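Local coordinates for protein lysine/ornithine decarboxylase (Vibrio vulnificus, PDB 2PLJ) that catalyses the pyridoxal phosphate-dependent decarboxylation of lysine and ornithine, giving cadaverine and putrescine, on a beta/alpha-barrel fold, at residues H234-V239 with P245-L250; L211-G216 with V226-T231; T80-L85 with L124-H129; E157-Y162 with V166-R171. All coordinates share one frame; numbering follows the deposited sequence.

Interaction 1: H234-V239 with P245-L250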
# COMPACT_ATOMS: atom_id res chain seq x y z
N HIS A 234 -13.40 4.50 -37.05
CA HIS A 234 -13.00 3.73 -38.22
C HIS A 234 -13.26 2.24 -38.00
O HIS A 234 -13.68 1.55 -38.93
CB HIS A 234 -11.55 4.03 -38.60
CG HIS A 234 -11.34 5.45 -39.04
ND1 HIS A 234 -12.15 6.09 -39.96
CD2 HIS A 234 -10.39 6.35 -38.69
CE1 HIS A 234 -11.73 7.32 -40.14
NE2 HIS A 234 -10.67 7.51 -39.37
N VAL A 235 -13.05 1.75 -36.78
CA VAL A 235 -13.34 0.34 -36.48
C VAL A 235 -14.84 0.08 -36.63
O VAL A 235 -15.23 -0.94 -37.20
CB VAL A 235 -12.81 -0.10 -35.10
CG1 VAL A 235 -13.36 -1.46 -34.72
CG2 VAL A 235 -11.27 -0.08 -35.08
N MET A 236 -15.68 0.99 -36.13
CA MET A 236 -17.13 0.84 -36.26
C MET A 236 -17.56 0.78 -37.71
O MET A 236 -18.44 -0.01 -38.07
CB MET A 236 -17.85 1.97 -35.55
CG MET A 236 -17.72 1.84 -34.07
SD MET A 236 -18.30 3.30 -33.19
CE MET A 236 -18.78 2.58 -31.62
N GLU A 237 -16.92 1.59 -38.54
CA GLU A 237 -17.17 1.58 -40.00
C GLU A 237 -16.79 0.23 -40.63
O GLU A 237 -17.53 -0.29 -41.49
CB GLU A 237 -16.42 2.73 -40.68
CG GLU A 237 -16.94 4.11 -40.30
CD GLU A 237 -16.02 5.27 -40.69
OE1 GLU A 237 -15.12 5.10 -41.55
OE2 GLU A 237 -16.22 6.38 -40.11
N GLN A 238 -15.65 -0.32 -40.22
CA GLN A 238 -15.19 -1.63 -40.70
C GLN A 238 -16.13 -2.77 -40.32
O GLN A 238 -16.36 -3.66 -41.12
CB GLN A 238 -13.78 -1.96 -40.21
CG GLN A 238 -12.67 -1.09 -40.81
CD GLN A 238 -12.54 -1.23 -42.32
OE1 GLN A 238 -12.64 -2.34 -42.88
NE2 GLN A 238 -12.32 -0.11 -42.99
N VAL A 239 -16.66 -2.72 -39.09
CA VAL A 239 -17.67 -3.69 -38.66
C VAL A 239 -18.88 -3.71 -39.62
O VAL A 239 -19.29 -4.78 -40.09
CB VAL A 239 -18.15 -3.38 -37.23
CG1 VAL A 239 -19.36 -4.23 -36.84
CG2 VAL A 239 -16.99 -3.60 -36.25
N PRO A 245 -23.14 -6.92 -37.16
CA PRO A 245 -24.06 -5.99 -36.48
C PRO A 245 -23.37 -4.67 -36.11
O PRO A 245 -22.28 -4.68 -35.56
CB PRO A 245 -24.46 -6.75 -35.20
CG PRO A 245 -24.22 -8.19 -35.52
CD PRO A 245 -23.10 -8.25 -36.50
N ALA A 246 -24.03 -3.54 -36.42
CA ALA A 246 -23.48 -2.21 -36.12
C ALA A 246 -23.34 -1.99 -34.62
O ALA A 246 -24.21 -2.42 -33.84
CB ALA A 246 -24.36 -1.11 -36.74
N LEU A 247 -22.26 -1.33 -34.22
CA LEU A 247 -21.98 -1.10 -32.78
C LEU A 247 -22.75 0.09 -32.24
O LEU A 247 -22.82 1.15 -32.91
CB LEU A 247 -20.49 -0.94 -32.53
CG LEU A 247 -19.61 -2.08 -33.05
CD1 LEU A 247 -18.18 -1.91 -32.53
CD2 LEU A 247 -20.17 -3.45 -32.68
N SER A 248 -23.31 -0.06 -31.05
CA SER A 248 -24.19 0.97 -30.50
C SER A 248 -23.50 1.99 -29.59
O SER A 248 -24.03 3.08 -29.37
CB SER A 248 -25.37 0.33 -29.74
OG SER A 248 -24.94 -0.20 -28.49
N THR A 249 -22.32 1.64 -29.08
CA THR A 249 -21.73 2.38 -27.93
C THR A 249 -20.23 2.61 -28.09
O THR A 249 -19.52 1.71 -28.55
CB THR A 249 -21.98 1.59 -26.63
OG1 THR A 249 -23.38 1.25 -26.53
CG2 THR A 249 -21.51 2.34 -25.38
N LEU A 250 -19.79 3.82 -27.73
CA LEU A 250 -18.37 4.13 -27.52
C LEU A 250 -18.20 4.57 -26.09
O LEU A 250 -18.88 5.50 -25.64
CB LEU A 250 -17.90 5.26 -28.45
CG LEU A 250 -16.42 5.58 -28.29
CD1 LEU A 250 -15.59 4.29 -28.55
CD2 LEU A 250 -16.00 6.72 -29.23
O HOH W 1 -20.60 -0.17 -36.15
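Met236 and Leu247 bring the backbones nearest, CA to CA 6.3 Å, where helix 223-241 runs past the loop that turns the chain back into barrel strand 249-251. Helix and strand belong to one beta-alpha-beta unit with strand 207-212. Met236 turns its CG anti to its own carbonyl carbon (chi1 -70°) and extends beyond it, carrying the methyl to the start of the strand. There Met236 CE lies 4.0 Å from Leu247 CB and 4.2 Å from Leu250 CB. The same Met236 CE is 3.3 Å from Thr249 O. That carbonyl also takes a backbone hydrogen bond from Leu211 of the neighbouring strand. Farther back along the methionine, CG passes the Leu247 branch at CD1. One helical turn on, Val239 divides its two methyls: CG1 rests 3.2 Å from Pro245 O, while CG2 faces Leu247 CD1 at 4.3 Å. Leu247 thereby receives both helix residues and also packs on Ile208 and Leu211 of strand 207-212. No direct hydrogen bond joins the segments. A water links their backbones instead, donating to Met236 O at 2.9 Å and accepting from Leu247 N at 2.8 Å. The chemistry is therefore mixed: methyl and methylene contacts seat the helix on the returning chain, and a single water joins a helix carbonyl to a loop amide.

Interaction 2: L211-G216 with V226-T231. With P3T ((4-{[(4-aminobutyl)amino]methyl}-5-hydroxy-6-methylpyridin-3-yl)methyl dihydrogen phosphate), chain D.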
# COMPACT_ATOMS: atom_id res chain seq x y z
N LEU A 211 -17.39 -0.40 -28.32
CA LEU A 211 -15.94 -0.30 -28.09
C LEU A 211 -15.64 0.57 -26.87
O LEU A 211 -16.44 1.44 -26.50
CB LEU A 211 -15.24 0.31 -29.31
CG LEU A 211 -15.49 -0.33 -30.68
CD1 LEU A 211 -14.68 0.43 -31.78
CD2 LEU A 211 -15.09 -1.78 -30.65
N SER A 212 -14.48 0.34 -26.27
CA SER A 212 -14.04 1.19 -25.16
C SER A 212 -12.54 1.40 -25.24
O SER A 212 -11.83 0.63 -25.91
CB SER A 212 -14.42 0.58 -23.81
OG SER A 212 -13.59 -0.52 -23.50
N PHE A 213 -12.06 2.42 -24.55
CA PHE A 213 -10.63 2.57 -24.38
C PHE A 213 -10.39 3.37 -23.11
O PHE A 213 -11.33 3.99 -22.58
CB PHE A 213 -10.00 3.27 -25.59
CG PHE A 213 -10.51 4.68 -25.82
CD1 PHE A 213 -10.04 5.75 -25.02
CD2 PHE A 213 -11.45 4.94 -26.83
CE1 PHE A 213 -10.52 7.07 -25.23
CE2 PHE A 213 -11.95 6.23 -27.05
CZ PHE A 213 -11.48 7.31 -26.28
N HIS A 214 -9.14 3.39 -22.66
CA HIS A 214 -8.77 4.22 -21.49
C HIS A 214 -7.38 4.73 -21.78
O HIS A 214 -6.44 3.92 -21.90
CB HIS A 214 -8.83 3.43 -20.18
CG HIS A 214 -8.55 4.28 -18.97
ND1 HIS A 214 -7.38 4.21 -18.25
CD2 HIS A 214 -9.32 5.21 -18.36
CE1 HIS A 214 -7.43 5.07 -17.24
NE2 HIS A 214 -8.60 5.68 -17.28
N VAL A 215 -7.27 6.03 -22.00
CA VAL A 215 -5.98 6.61 -22.44
C VAL A 215 -4.94 6.72 -21.32
O VAL A 215 -3.75 7.02 -21.57
CB VAL A 215 -6.15 7.95 -23.21
CG1 VAL A 215 -6.97 7.72 -24.52
CG2 VAL A 215 -6.78 9.02 -22.39
N GLY A 216 -5.38 6.49 -20.09
CA GLY A 216 -4.48 6.59 -18.93
C GLY A 216 -4.90 7.66 -17.92
O GLY A 216 -5.56 8.65 -18.26
N VAL A 226 -8.90 12.26 -28.74
CA VAL A 226 -9.27 12.51 -30.13
C VAL A 226 -8.79 11.38 -31.05
O VAL A 226 -9.58 10.85 -31.83
CB VAL A 226 -8.70 13.87 -30.60
CG1 VAL A 226 -9.03 14.11 -32.07
CG2 VAL A 226 -9.27 15.00 -29.71
N GLU A 227 -7.52 11.00 -30.95
CA GLU A 227 -6.96 9.96 -31.82
C GLU A 227 -7.66 8.62 -31.60
O GLU A 227 -7.93 7.90 -32.57
CB GLU A 227 -5.45 9.78 -31.63
CG GLU A 227 -4.56 10.98 -31.99
CD GLU A 227 -3.08 10.60 -32.08
OE1 GLU A 227 -2.65 9.67 -31.35
OE2 GLU A 227 -2.34 11.25 -32.86
N ALA A 228 -7.92 8.31 -30.33
CA ALA A 228 -8.64 7.09 -29.96
C ALA A 228 -10.05 7.08 -30.55
O ALA A 228 -10.50 6.07 -31.08
CB ALA A 228 -8.69 6.93 -28.41
N ILE A 229 -10.73 8.22 -30.46
CA ILE A 229 -12.11 8.32 -30.96
C ILE A 229 -12.16 8.10 -32.49
O ILE A 229 -12.99 7.32 -33.00
CB ILE A 229 -12.76 9.65 -30.54
CG1 ILE A 229 -12.98 9.66 -29.00
CG2 ILE A 229 -14.09 9.87 -31.29
CD1 ILE A 229 -13.23 11.05 -28.40
N HIS A 230 -11.23 8.75 -33.20
CA HIS A 230 -11.13 8.54 -34.65
C HIS A 230 -10.90 7.06 -34.95
O HIS A 230 -11.56 6.50 -35.81
CB HIS A 230 -9.99 9.34 -35.26
CG HIS A 230 -10.19 10.82 -35.24
ND1 HIS A 230 -11.42 11.42 -35.38
CD2 HIS A 230 -9.29 11.84 -35.16
CE1 HIS A 230 -11.28 12.74 -35.36
NE2 HIS A 230 -10.00 13.01 -35.22
N THR A 231 -9.98 6.41 -34.22
CA THR A 231 -9.70 5.00 -34.49
C THR A 231 -10.91 4.10 -34.25
O THR A 231 -11.25 3.27 -35.10
CB THR A 231 -8.46 4.53 -33.75
OG1 THR A 231 -7.33 5.22 -34.30
CG2 THR A 231 -8.24 3.02 -33.95
OAE P3T D . -10.62 9.01 -14.28
PAU P3T D . -9.38 8.17 -13.72
OAF P3T D . -9.50 8.03 -12.13
OAC P3T D . -8.02 8.68 -14.14
OAP P3T D . -9.46 6.64 -14.22
CAM P3T D . -10.65 5.83 -13.84
CAS P3T D . -10.54 4.54 -14.66
CAH P3T D . -11.55 4.40 -15.62
NAO P3T D . -11.56 3.33 -16.41
CAQ P3T D . -10.63 2.38 -16.35
CAA P3T D . -10.70 1.18 -17.33
CAR P3T D . -9.57 2.47 -15.42
OAD P3T D . -8.66 1.49 -15.37
CAT P3T D . -9.51 3.58 -14.56
CAG P3T D . -8.48 3.66 -13.57
NAN P3T D . -7.34 3.00 -13.76
CAL P3T D . -6.18 2.94 -12.82
CAK P3T D . -5.76 4.32 -12.28
CAJ P3T D . -4.61 4.05 -11.26
CAI P3T D . -4.11 5.36 -10.65
NAB P3T D . -2.88 5.16 -9.84
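Phe213 turns the face of its ring to helix 223-241, and Ala228 CB sits almost exactly over its centre, 3.4 Å from the centroid and 8° off the ring normal. This CH-pi contact puts the methyl within 4 Å of all six ring carbons. The phenyl reaches that place with CG between its backbone N and carbonyl carbon (chi1 62°). Ile229 completes the trio from another direction: its CG1 comes to the ring edge, near the plane, 3.9 Å from Phe213 CZ. Beyond the edge contact Ile229 also packs on Ile274 and Leu278 of helix 267-278. A smaller touch, Val215 CG1 to Ala228 CB at 4.3 Å, brings in the next residue but one along the segment. Between Phe213 and Val215, His214 starts away from the helix, and its ring lies in the ligand pocket. One face of its imidazole lies over the pyridine ring of the bound cofactor-putrescine adduct P3T, with CAR 3.8 Å above the imidazole plane. On the opposite face lies Gly216 N, offset toward the rim. His214 NE2 also makes a weak hydrogen bond to P3T OAP, 3.3 Å long. The alternation implies two roles near the C-terminal end of strand 207-212: apolar side chains pack against the helix, and the imidazole between them meets the ligand by its face.

Interaction 3: T80-L85 with L124-H129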
# COMPACT_ATOMS: atom_id res chain seq x y z
N THR A 80 -22.81 9.76 -21.08
CA THR A 80 -23.27 9.18 -19.82
C THR A 80 -22.01 8.95 -18.96
O THR A 80 -21.09 8.23 -19.38
CB THR A 80 -24.06 7.87 -20.04
OG1 THR A 80 -25.20 8.16 -20.87
CG2 THR A 80 -24.56 7.30 -18.69
N LEU A 81 -22.01 9.57 -17.78
CA LEU A 81 -20.84 9.48 -16.90
C LEU A 81 -20.98 8.36 -15.87
O LEU A 81 -21.84 8.42 -14.98
CB LEU A 81 -20.60 10.83 -16.20
CG LEU A 81 -20.47 12.04 -17.13
CD1 LEU A 81 -20.35 13.36 -16.33
CD2 LEU A 81 -19.30 11.85 -18.12
N HIS A 82 -20.12 7.37 -16.02
CA HIS A 82 -20.06 6.24 -15.10
C HIS A 82 -18.92 6.46 -14.11
O HIS A 82 -17.75 6.23 -14.44
CB HIS A 82 -19.83 4.95 -15.91
CG HIS A 82 -21.06 4.45 -16.61
ND1 HIS A 82 -21.55 5.01 -17.77
CD2 HIS A 82 -21.91 3.42 -16.31
CE1 HIS A 82 -22.64 4.36 -18.16
NE2 HIS A 82 -22.89 3.41 -17.28
N TYR A 83 -19.25 6.88 -12.90
CA TYR A 83 -18.18 7.07 -11.88
C TYR A 83 -17.41 5.76 -11.59
O TYR A 83 -18.02 4.76 -11.23
CB TYR A 83 -18.82 7.60 -10.58
CG TYR A 83 -17.80 7.68 -9.46
CD1 TYR A 83 -16.68 8.50 -9.58
CD2 TYR A 83 -17.96 6.94 -8.29
CE1 TYR A 83 -15.75 8.60 -8.52
CE2 TYR A 83 -17.04 7.02 -7.23
CZ TYR A 83 -15.93 7.85 -7.37
OH TYR A 83 -15.02 7.96 -6.33
N ALA A 84 -16.08 5.80 -11.76
CA ALA A 84 -15.24 4.65 -11.43
C ALA A 84 -15.02 4.64 -9.91
O ALA A 84 -14.44 5.59 -9.31
CB ALA A 84 -13.89 4.74 -12.18
N LEU A 85 -15.52 3.59 -9.27
CA LEU A 85 -15.38 3.49 -7.81
C LEU A 85 -13.92 3.41 -7.39
O LEU A 85 -13.57 3.85 -6.29
CB LEU A 85 -16.13 2.28 -7.25
CG LEU A 85 -17.58 2.55 -6.83
CD1 LEU A 85 -18.41 2.95 -8.02
CD2 LEU A 85 -18.13 1.31 -6.09
N LEU A 124 -27.74 1.03 -14.09
CA LEU A 124 -26.84 2.20 -14.09
C LEU A 124 -25.36 1.82 -14.06
O LEU A 124 -24.50 2.70 -13.95
CB LEU A 124 -27.14 3.13 -12.90
CG LEU A 124 -28.52 3.81 -12.87
CD1 LEU A 124 -28.59 4.72 -11.63
CD2 LEU A 124 -28.77 4.60 -14.11
N THR A 125 -25.08 0.53 -14.18
CA THR A 125 -23.72 0.02 -13.95
C THR A 125 -23.17 -0.69 -15.18
O THR A 125 -23.91 -1.26 -16.01
CB THR A 125 -23.62 -0.91 -12.71
OG1 THR A 125 -24.19 -2.19 -12.99
CG2 THR A 125 -24.29 -0.27 -11.45
N ILE A 126 -21.85 -0.61 -15.28
CA ILE A 126 -21.10 -1.42 -16.23
C ILE A 126 -19.91 -2.04 -15.47
O ILE A 126 -19.39 -1.44 -14.51
CB ILE A 126 -20.57 -0.61 -17.46
CG1 ILE A 126 -19.64 0.54 -17.05
CG2 ILE A 126 -21.75 -0.08 -18.32
CD1 ILE A 126 -19.05 1.32 -18.26
N HIS A 127 -19.48 -3.22 -15.90
CA HIS A 127 -18.33 -3.88 -15.25
C HIS A 127 -17.18 -3.81 -16.26
O HIS A 127 -17.35 -4.20 -17.41
CB HIS A 127 -18.72 -5.33 -14.90
CG HIS A 127 -17.73 -6.02 -14.03
ND1 HIS A 127 -16.44 -6.34 -14.45
CD2 HIS A 127 -17.85 -6.50 -12.77
CE1 HIS A 127 -15.82 -6.96 -13.46
NE2 HIS A 127 -16.66 -7.11 -12.45
N THR A 128 -16.07 -3.21 -15.87
CA THR A 128 -15.05 -2.93 -16.89
C THR A 128 -13.72 -3.62 -16.66
O THR A 128 -12.74 -3.29 -17.33
CB THR A 128 -14.84 -1.43 -17.03
OG1 THR A 128 -14.46 -0.92 -15.76
CG2 THR A 128 -16.14 -0.75 -17.60
N HIS A 129 -13.69 -4.61 -15.77
CA HIS A 129 -12.40 -5.27 -15.58
C HIS A 129 -12.19 -6.18 -16.78
O HIS A 129 -13.05 -7.04 -17.03
CB HIS A 129 -12.35 -6.08 -14.30
CG HIS A 129 -10.96 -6.51 -13.98
ND1 HIS A 129 -10.35 -6.28 -12.76
CD2 HIS A 129 -10.02 -7.07 -14.77
CE1 HIS A 129 -9.11 -6.74 -12.80
NE2 HIS A 129 -8.88 -7.22 -14.01
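His82 and Ile126 meet inside the beta/alpha barrel, reaching across from strands 79-84 and 125-127, which are not neighbours in the sheet: strand 103-106 runs between them. Backbone pairing thus plays no part, and the nearest CA atoms, His82 and Thr125, are 7.3 Å apart. Nor is there any hydrogen bond between the segments. Strand 79-84 is instead paired on both edges, Leu81 and Tyr83 bonding through the backbone to Ser103 of the intervening strand and His82 to Ala289 of strand 286-289. A CH-pi contact carries the meeting. Both CB atoms point across the gap, and the two side chains cross at about a right angle. Ile126 places CG1 between its backbone N and carbonyl carbon (chi1 59°), which swings the ethyl arm over one face of the imidazole. Ring-edge packing is slighter, with the Thr125 backbone lying near the imidazole plane. Alternation sends Tyr83 the other way, onto Val93 and Leu97 of helix 91-100, while Ala84 touches the bound P3T; the contact thus lies close to the pocket, the Ile126 side chain being about 8 Å from the ligand. The CH-pi contact itself is offset toward the rim: Ile126 CD1 stands 4.2 Å from the centroid of the His82 ring, 19° off its normal.

Interaction 4: E157-Y162 with V166-R171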
# COMPACT_ATOMS: atom_id res chain seq x y z
N GLU A 157 -14.17 -16.20 -24.80
CA GLU A 157 -14.61 -17.59 -24.60
C GLU A 157 -15.37 -17.76 -23.28
O GLU A 157 -16.31 -18.57 -23.19
CB GLU A 157 -13.41 -18.56 -24.68
CG GLU A 157 -13.76 -20.06 -24.66
CD GLU A 157 -14.01 -20.62 -23.24
OE1 GLU A 157 -13.74 -19.93 -22.22
OE2 GLU A 157 -14.49 -21.77 -23.13
N LYS A 158 -14.96 -16.99 -22.26
CA LYS A 158 -15.57 -17.04 -20.93
C LYS A 158 -17.06 -16.69 -20.96
O LYS A 158 -17.78 -16.98 -19.99
CB LYS A 158 -14.85 -16.09 -19.96
CG LYS A 158 -13.38 -16.42 -19.84
CD LYS A 158 -12.75 -15.60 -18.72
CE LYS A 158 -11.24 -15.90 -18.66
NZ LYS A 158 -10.56 -14.86 -17.81
N PHE A 159 -17.50 -16.02 -22.03
CA PHE A 159 -18.89 -15.55 -22.15
C PHE A 159 -19.83 -16.46 -22.94
O PHE A 159 -21.04 -16.18 -23.05
CB PHE A 159 -18.94 -14.10 -22.69
CG PHE A 159 -18.51 -13.11 -21.65
CD1 PHE A 159 -19.39 -12.73 -20.65
CD2 PHE A 159 -17.18 -12.65 -21.62
CE1 PHE A 159 -18.99 -11.84 -19.63
CE2 PHE A 159 -16.75 -11.77 -20.63
CZ PHE A 159 -17.65 -11.36 -19.63
N LYS A 160 -19.28 -17.54 -23.48
CA LYS A 160 -20.14 -18.51 -24.19
C LYS A 160 -21.27 -18.99 -23.28
O LYS A 160 -22.45 -19.08 -23.68
CB LYS A 160 -19.31 -19.70 -24.67
CG LYS A 160 -18.41 -19.37 -25.86
CD LYS A 160 -17.65 -20.62 -26.25
CE LYS A 160 -16.96 -20.49 -27.58
NZ LYS A 160 -16.50 -21.84 -28.08
N ALA A 161 -20.91 -19.32 -22.04
CA ALA A 161 -21.85 -19.86 -21.07
C ALA A 161 -22.89 -18.80 -20.65
O ALA A 161 -23.91 -19.14 -20.04
CB ALA A 161 -21.09 -20.42 -19.86
N TYR A 162 -22.62 -17.53 -20.98
CA TYR A 162 -23.46 -16.40 -20.57
C TYR A 162 -24.03 -15.62 -21.76
O TYR A 162 -24.50 -14.49 -21.59
CB TYR A 162 -22.67 -15.46 -19.63
CG TYR A 162 -22.11 -16.22 -18.46
CD1 TYR A 162 -20.75 -16.55 -18.41
CD2 TYR A 162 -22.95 -16.68 -17.44
CE1 TYR A 162 -20.23 -17.30 -17.33
CE2 TYR A 162 -22.44 -17.41 -16.36
CZ TYR A 162 -21.09 -17.73 -16.32
OH TYR A 162 -20.62 -18.48 -15.27
N VAL A 166 -25.48 -11.28 -21.53
CA VAL A 166 -24.48 -10.21 -21.53
C VAL A 166 -24.42 -9.41 -22.84
O VAL A 166 -24.81 -9.90 -23.91
CB VAL A 166 -23.05 -10.78 -21.23
CG1 VAL A 166 -23.02 -11.54 -19.88
CG2 VAL A 166 -22.54 -11.63 -22.39
N GLU A 167 -23.90 -8.18 -22.75
CA GLU A 167 -23.42 -7.47 -23.94
C GLU A 167 -22.03 -6.93 -23.61
O GLU A 167 -21.77 -6.51 -22.49
CB GLU A 167 -24.36 -6.35 -24.39
CG GLU A 167 -24.71 -5.35 -23.29
CD GLU A 167 -25.70 -4.26 -23.74
OE1 GLU A 167 -26.17 -4.30 -24.89
OE2 GLU A 167 -26.02 -3.38 -22.91
N LEU A 168 -21.13 -6.99 -24.59
CA LEU A 168 -19.71 -6.73 -24.31
C LEU A 168 -19.19 -5.45 -24.98
O LEU A 168 -19.55 -5.13 -26.13
CB LEU A 168 -18.88 -7.92 -24.82
CG LEU A 168 -19.26 -9.31 -24.27
CD1 LEU A 168 -18.35 -10.34 -24.88
CD2 LEU A 168 -19.17 -9.29 -22.74
N LEU A 169 -18.31 -4.75 -24.26
CA LEU A 169 -17.50 -3.68 -24.84
C LEU A 169 -16.14 -4.27 -25.16
O LEU A 169 -15.54 -4.95 -24.31
CB LEU A 169 -17.34 -2.51 -23.86
CG LEU A 169 -18.62 -1.72 -23.54
CD1 LEU A 169 -18.42 -0.83 -22.28
CD2 LEU A 169 -19.08 -0.90 -24.74
N VAL A 170 -15.64 -4.00 -26.37
CA VAL A 170 -14.31 -4.48 -26.77
C VAL A 170 -13.33 -3.34 -26.55
O VAL A 170 -13.50 -2.27 -27.12
CB VAL A 170 -14.26 -4.94 -28.26
CG1 VAL A 170 -12.86 -5.46 -28.55
CG2 VAL A 170 -15.31 -6.03 -28.51
N ARG A 171 -12.34 -3.57 -25.68
CA ARG A 171 -11.44 -2.51 -25.28
C ARG A 171 -10.22 -2.51 -26.21
O ARG A 171 -9.57 -3.56 -26.37
CB ARG A 171 -10.97 -2.69 -23.83
CG ARG A 171 -9.94 -1.62 -23.44
CD ARG A 171 -9.75 -1.60 -21.94
NE ARG A 171 -8.62 -0.76 -21.56
CZ ARG A 171 -8.21 -0.55 -20.30
NH1 ARG A 171 -8.88 -1.05 -19.26
NH2 ARG A 171 -7.11 0.19 -20.07
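Phe159, Tyr162, Val166 and Leu168 form a buried apolar contact between the connection after helix 153-157 and strand 167-171 of the beta/alpha barrel, the strand that this connection leads into. A type I beta turn from Glu157 to Lys160 brings Phe159 round to the strand. Its ring is the platform: Leu168 CD2 stands over its centre, 3.8 Å from the centroid and only 1° off the normal, a CH-pi contact in which the methyl is nearly equidistant from the ring carbons. Val166 comes to the same ring obliquely, with CG2 3.8 Å from Phe159 CD1. Leu168 of the strand and Val166 just before it thus share one aromatic ring, while Glu167 between them points away, and its carboxylate makes salt bridges with Arg207 and Lys209. Tyr162 meets Val166 through its CB, 3.9 Å from Val166 CG1; the Tyr162 hydroxyl is hydrogen-bonded to Asp134 and Arg138. Helix 134-143 packs on this group through Ile137 and Leu141. At the far end of the strand Arg171 reaches the bound P3T. Where the short connection closes, the segments share one weak backbone hydrogen bond, Val166 N to Tyr162 O, 3.4 Å long with an angle of 122° at the hydrogen.

All four contacts are mainly buried and reach the same parallel barrel sheet, but from different sides. Interactions 1 and 2 both use helix 223-241, at successive places along it, and touch where Val235 CG1 packs on Leu211 CD1 at 3.7 Å. Interaction 4 joins the next strand over, Ser212 N meeting Val170 O at 2.9 Å. Interactions 1, 2 and 4 pack the sheet's outer side; interaction 3, inside the barrel, touches none of them. Water enters interaction 1, near an exposed loop, whereas interactions 2, 3 and 4 each set a methyl over an aromatic ring. Interactions 3 and 4 each hold a residue touching P3T, and interaction 2 adds a weak hydrogen bond to it.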